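Local coordinates for protein alpha-1,3-glucanase (Bacillus circulans, PDB 5ZRU) that hydrolyses alpha-1,3-glucan, this chain being the GH87-type catalytic unit of a longer enzyme, at residues A[355-360]-A[381-386]; A[411-416]-A[433-438]. One frame throughout, in Å; residues are numbered along the deposited sequence.

Contact 1. Residues A[355-360]-A[381-386]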
loop_
_atom_site.group_PDB
_atom_site.type_symbol
_atom_site.label_atom_id
_atom_site.label_comp_id
_atom_site.label_asym_id
_atom_site.label_seq_id
_atom_site.Cartn_x
_atom_site.Cartn_y
_atom_site.Cartn_z
ATOM N N ASN A 355 -7.000 6.030 -2.628
ATOM C CA ASN A 355 -8.308 6.424 -2.123
ATOM C C ASN A 355 -9.181 6.878 -3.284
ATOM O O ASN A 355 -8.819 7.807 -4.016
ATOM C CB ASN A 355 -8.183 7.519 -1.060
ATOM C CG ASN A 355 -9.451 7.666 -0.232
ATOM O OD1 ASN A 355 -10.554 7.804 -0.769
ATOM N ND2 ASN A 355 -9.301 7.608 1.085
ATOM N N PHE A 356 -10.317 6.205 -3.457
ATOM C CA PHE A 356 -11.380 6.608 -4.384
ATOM C C PHE A 356 -12.337 7.524 -3.626
ATOM O O PHE A 356 -13.206 7.048 -2.894
ATOM C CB PHE A 356 -12.125 5.383 -4.907
ATOM C CG PHE A 356 -11.347 4.549 -5.899
ATOM C CD1 PHE A 356 -10.240 5.066 -6.560
ATOM C CD2 PHE A 356 -11.741 3.237 -6.178
ATOM C CE1 PHE A 356 -9.530 4.284 -7.490
ATOM C CE2 PHE A 356 -11.046 2.459 -7.109
ATOM C CZ PHE A 356 -9.939 2.991 -7.769
ATOM N N ALA A 357 -12.201 8.838 -3.801
ATOM C CA ALA A 357 -12.952 9.800 -2.996
ATOM C C ALA A 357 -13.854 10.652 -3.887
ATOM O O ALA A 357 -13.850 10.531 -5.114
ATOM C CB ALA A 357 -12.001 10.685 -2.183
ATOM N N GLN A 358 -14.649 11.517 -3.251
ATOM C CA GLN A 358 -15.389 12.560 -3.979
ATOM C C GLN A 358 -16.263 11.983 -5.091
ATOM O O GLN A 358 -16.333 12.533 -6.197
ATOM C CB GLN A 358 -14.421 13.600 -4.554
ATOM C CG GLN A 358 -13.899 14.576 -3.520
ATOM C CD GLN A 358 -15.014 15.441 -2.987
ATOM O OE1 GLN A 358 -15.622 15.130 -1.959
ATOM N NE2 GLN A 358 -15.306 16.528 -3.694
ATOM N N GLY A 359 -16.923 10.864 -4.808
ATOM C CA GLY A 359 -17.855 10.285 -5.746
ATOM C C GLY A 359 -17.250 9.446 -6.848
ATOM O O GLY A 359 -17.976 9.050 -7.765
ATOM N N THR A 360 -15.944 9.197 -6.810
ATOM C CA THR A 360 -15.334 8.220 -7.703
ATOM C C THR A 360 -16.169 6.948 -7.706
ATOM O O THR A 360 -16.495 6.408 -6.643
ATOM C CB THR A 360 -13.910 7.905 -7.235
ATOM O OG1 THR A 360 -13.121 9.104 -7.234
ATOM C CG2 THR A 360 -13.278 6.862 -8.144
ATOM N N TRP A 381 -13.518 6.548 0.249
ATOM C CA TRP A 381 -14.085 7.571 1.132
ATOM C C TRP A 381 -15.105 8.359 0.314
ATOM O O TRP A 381 -14.741 9.201 -0.512
ATOM C CB TRP A 381 -12.987 8.467 1.698
ATOM C CG TRP A 381 -13.517 9.632 2.501
ATOM C CD1 TRP A 381 -14.751 9.746 3.065
ATOM C CD2 TRP A 381 -12.825 10.846 2.800
ATOM N NE1 TRP A 381 -14.876 10.958 3.702
ATOM C CE2 TRP A 381 -13.704 11.653 3.557
ATOM C CE3 TRP A 381 -11.547 11.327 2.509
ATOM C CZ2 TRP A 381 -13.347 12.918 4.018
ATOM C CZ3 TRP A 381 -11.189 12.584 2.976
ATOM C CH2 TRP A 381 -12.087 13.364 3.723
ATOM N N THR A 382 -16.391 8.099 0.553
ATOM C CA THR A 382 -17.457 8.767 -0.197
ATOM C C THR A 382 -17.740 10.143 0.417
ATOM O O THR A 382 -18.790 10.404 1.011
ATOM C CB THR A 382 -18.705 7.892 -0.246
ATOM O OG1 THR A 382 -19.003 7.421 1.069
ATOM C CG2 THR A 382 -18.482 6.679 -1.162
ATOM N N SER A 383 -16.761 11.035 0.252
ATOM C CA SER A 383 -16.892 12.428 0.650
ATOM C C SER A 383 -17.828 13.172 -0.303
ATOM O O SER A 383 -18.129 12.712 -1.407
ATOM C CB SER A 383 -15.522 13.105 0.675
ATOM O OG SER A 383 -14.886 13.017 -0.592
ATOM N N ASN A 384 -18.291 14.349 0.141
ATOM C CA ASN A 384 -19.281 15.104 -0.626
ATOM C C ASN A 384 -18.937 16.591 -0.696
ATOM O O ASN A 384 -19.837 17.441 -0.737
ATOM C CB ASN A 384 -20.692 14.915 -0.052
ATOM C CG ASN A 384 -20.879 15.575 1.313
ATOM O OD1 ASN A 384 -19.924 15.826 2.038
ATOM N ND2 ASN A 384 -22.129 15.859 1.661
ATOM N N VAL A 385 -17.644 16.919 -0.731
ATOM C CA VAL A 385 -17.231 18.311 -0.844
ATOM C C VAL A 385 -17.693 18.862 -2.184
ATOM O O VAL A 385 -17.608 18.191 -3.221
ATOM C CB VAL A 385 -15.707 18.443 -0.686
ATOM C CG1 VAL A 385 -15.289 19.909 -0.719
ATOM C CG2 VAL A 385 -15.230 17.753 0.598
ATOM N N ASN A 386 -18.217 20.087 -2.162
ATOM C CA ASN A 386 -18.668 20.765 -3.377
ATOM C C ASN A 386 -19.775 19.996 -4.090
ATOM O O ASN A 386 -19.929 20.103 -5.305
ATOM C CB ASN A 386 -17.500 21.024 -4.336
ATOM C CG ASN A 386 -16.447 21.918 -3.730
ATOM O OD1 ASN A 386 -16.756 22.798 -2.927
ATOM N ND2 ASN A 386 -15.191 21.692 -4.100
#
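Gln358 lays its amide against Ser383 and Val385, tying together neighbouring coils of a right-handed parallel beta-helix, the pectate-lyase-like fold of this domain, at the ends of strands 354-357 and 378-381. Its CG is anti to the carbonyl carbon, and a bend at chi2 (-66°) turns CD toward Ser383. OE1 of Gln358 takes two donors on different in-plane lone pairs: OG of Ser383 at 2.6 Å and N of Val385 at 3.0 Å. NE2 of Gln358 donates to O of Val385 at 2.9 Å, a nearly straight bond (167°), and also to Asp327 O. The amide therefore cannot turn about chi3 without breaking bonds. An alanine at Gln358 would probably leave Ser383 OG without its acceptor and N and O of Val385 without their side-chain mates, freeing the chain there to shift.

The Asn355 amide crosses beside Trp381 CB, its plane 70° from the indole; OD1 of Asn355 makes a weak bond to N of Trp381, while ND2 goes to Asp352 and the indole NE1 to Pro441 O. Gln358 and Gly359 form the middle of a type I' turn, where O of Ala357 accepts both N and, at 2.7 Å, OG1 of Thr360.

Contact 2. Residues A[411-416]-A[433-438]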
loop_
_atom_site.group_PDB
_atom_site.type_symbol
_atom_site.label_atom_id
_atom_site.label_comp_id
_atom_site.label_asym_id
_atom_site.label_seq_id
_atom_site.Cartn_x
_atom_site.Cartn_y
_atom_site.Cartn_z
ATOM N N ALA A 411 -10.597 -0.627 2.998
ATOM C CA ALA A 411 -11.612 0.066 3.787
ATOM C C ALA A 411 -12.707 0.649 2.900
ATOM O O ALA A 411 -12.421 1.216 1.840
ATOM C CB ALA A 411 -10.990 1.195 4.618
ATOM N N PHE A 412 -13.960 0.541 3.359
ATOM C CA PHE A 412 -15.082 1.236 2.740
ATOM C C PHE A 412 -15.732 2.109 3.807
ATOM O O PHE A 412 -15.989 1.642 4.922
ATOM C CB PHE A 412 -16.135 0.280 2.144
ATOM C CG PHE A 412 -15.628 -0.601 1.021
ATOM C CD1 PHE A 412 -14.839 -0.085 0.001
ATOM C CD2 PHE A 412 -15.956 -1.953 0.995
ATOM C CE1 PHE A 412 -14.383 -0.894 -1.033
ATOM C CE2 PHE A 412 -15.504 -2.786 -0.034
ATOM C CZ PHE A 412 -14.714 -2.255 -1.054
ATOM N N PHE A 413 -16.003 3.366 3.462
ATOM C CA PHE A 413 -16.563 4.314 4.417
ATOM C C PHE A 413 -17.956 4.817 4.058
ATOM O O PHE A 413 -18.547 5.569 4.844
ATOM C CB PHE A 413 -15.597 5.492 4.581
ATOM C CG PHE A 413 -14.242 5.063 5.067
ATOM C CD1 PHE A 413 -14.119 4.414 6.284
ATOM C CD2 PHE A 413 -13.104 5.263 4.301
ATOM C CE1 PHE A 413 -12.881 3.979 6.742
ATOM C CE2 PHE A 413 -11.859 4.841 4.762
ATOM C CZ PHE A 413 -11.751 4.200 5.981
ATOM N N GLY A 414 -18.506 4.418 2.918
ATOM C CA GLY A 414 -19.845 4.842 2.565
ATOM C C GLY A 414 -20.154 4.479 1.127
ATOM O O GLY A 414 -19.365 3.812 0.454
ATOM N N GLY A 415 -21.318 4.944 0.673
ATOM C CA GLY A 415 -21.771 4.662 -0.675
ATOM C C GLY A 415 -22.464 3.321 -0.841
ATOM O O GLY A 415 -23.059 2.795 0.108
ATOM N N SER A 416 -22.400 2.756 -2.046
ATOM C CA SER A 416 -23.164 1.557 -2.353
ATOM C C SER A 416 -22.409 0.686 -3.349
ATOM O O SER A 416 -21.690 1.191 -4.218
ATOM C CB SER A 416 -24.545 1.938 -2.912
ATOM O OG SER A 416 -25.283 0.804 -3.311
ATOM N N ALA A 433 -7.076 -6.141 8.454
ATOM C CA ALA A 433 -7.051 -6.436 7.026
ATOM C C ALA A 433 -8.157 -5.684 6.306
ATOM O O ALA A 433 -7.943 -5.142 5.216
ATOM C CB ALA A 433 -7.193 -7.935 6.770
ATOM N N ILE A 434 -9.339 -5.627 6.917
ATOM C CA ILE A 434 -10.528 -5.008 6.348
ATOM C C ILE A 434 -11.194 -4.182 7.439
ATOM O O ILE A 434 -11.378 -4.672 8.558
ATOM C CB ILE A 434 -11.527 -6.059 5.826
ATOM C CG1 ILE A 434 -10.989 -6.779 4.593
ATOM C CG2 ILE A 434 -12.880 -5.413 5.520
ATOM C CD1 ILE A 434 -11.778 -8.030 4.272
ATOM N N ARG A 435 -11.579 -2.943 7.114
ATOM C CA ARG A 435 -12.368 -2.167 8.056
ATOM C C ARG A 435 -13.467 -1.411 7.322
ATOM O O ARG A 435 -13.351 -1.080 6.136
ATOM C CB ARG A 435 -11.506 -1.196 8.889
ATOM C CG ARG A 435 -11.101 0.102 8.190
ATOM C CD ARG A 435 -10.334 1.000 9.157
ATOM N NE ARG A 435 -9.835 2.205 8.496
ATOM C CZ ARG A 435 -9.566 3.341 9.131
ATOM N NH1 ARG A 435 -9.750 3.432 10.445
ATOM N NH2 ARG A 435 -9.119 4.392 8.452
ATOM N N MET A 436 -14.560 -1.177 8.038
ATOM C CA MET A 436 -15.586 -0.239 7.609
ATOM C C MET A 436 -15.923 0.622 8.813
ATOM O O MET A 436 -15.979 0.111 9.933
ATOM C CB MET A 436 -16.835 -0.957 7.102
ATOM C CG MET A 436 -16.576 -1.932 5.951
ATOM S SD MET A 436 -18.085 -2.786 5.425
ATOM C CE MET A 436 -19.057 -1.441 4.757
ATOM N N ASN A 437 -16.120 1.919 8.599
ATOM C CA ASN A 437 -16.678 2.738 9.670
ATOM C C ASN A 437 -17.508 3.852 9.051
ATOM O O ASN A 437 -17.512 4.048 7.834
ATOM C CB ASN A 437 -15.591 3.272 10.629
ATOM C CG ASN A 437 -14.664 4.322 10.011
ATOM O OD1 ASN A 437 -15.073 5.179 9.236
ATOM N ND2 ASN A 437 -13.387 4.267 10.402
ATOM N N THR A 438 -18.230 4.574 9.912
ATOM C CA THR A 438 -18.983 5.751 9.499
ATOM C C THR A 438 -18.443 7.007 10.182
ATOM O O THR A 438 -19.188 7.957 10.435
ATOM C CB THR A 438 -20.480 5.569 9.773
ATOM O OG1 THR A 438 -20.693 5.229 11.155
ATOM C CG2 THR A 438 -21.049 4.441 8.906
#
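The carbonyl O of Arg435 is approached by two neighbouring groups of the adjacent strand: N of Phe412 donates a hydrogen bond of 3.3 Å, and CA of Ala411 makes a CA-H...O contact at 3.1 Å. One residue on, the pairing opens. O of Phe412 and N of Asn437 are 3.7 Å apart and buried without a hydrogen-bond partner, although CA of Met436 offers a C-H to that carbonyl.

Strands 411-412 and 435-437 are parallel neighbours on successive coils of the right-handed beta-helix, and their side chains alternate accordingly. Ala411 and Arg435 share one side; on the other, Phe412 CB meets CE of Met436 at 4.3 Å, near Phe453.

Beyond the backbone, Phe413 carries the contact. CG of Arg435 sits between the backbone N and the carbonyl carbon (chi1 79°), packed on Ala411 CB, and the extended chain from there brings the guanidinium to the Phe413 ring. The two planes are 86° apart: NE of Arg435 lies at the ring edge, in its plane, 3.7 Å from CZ of Phe413, while CE1 of Phe413 sits over a guanidinium face, so the cation does not lie flat upon the ring. NH2 forms a salt bridge with Asp376, whose charge probably helps hold the cation there. Farther along, the Asn437 amide leans at 31° to the Phe413 ring, its OD1 3.2 Å from CD1 of Phe413 while bonding Val439 N; Phe440 meets the same ring edge-to-face.

Overall arrangement
Contacts 1 and 2 follow one another along the chain and along the same run of parallel strands: 354-357 pairs with 378-381, 378-381 with 411-412, and 411-412 with 435-437. Their centres lie 13 Å apart. They touch directly, with Thr382 OG1 3.1 Å from CA of Gly414 and Trp381 CA 4.0 Å from CD2 of Phe413. Both approach the same calcium ion, bound by Asp352 and Asp375: the nearest side-chain atoms of Asn355 and Arg435 are each about 5 Å from it, Asn355 being bonded to Asp352 and the Arg435 side chain lying about 4 Å from that of Asp375. A bound zinc ion is about 10 Å from the Trp381 side chain.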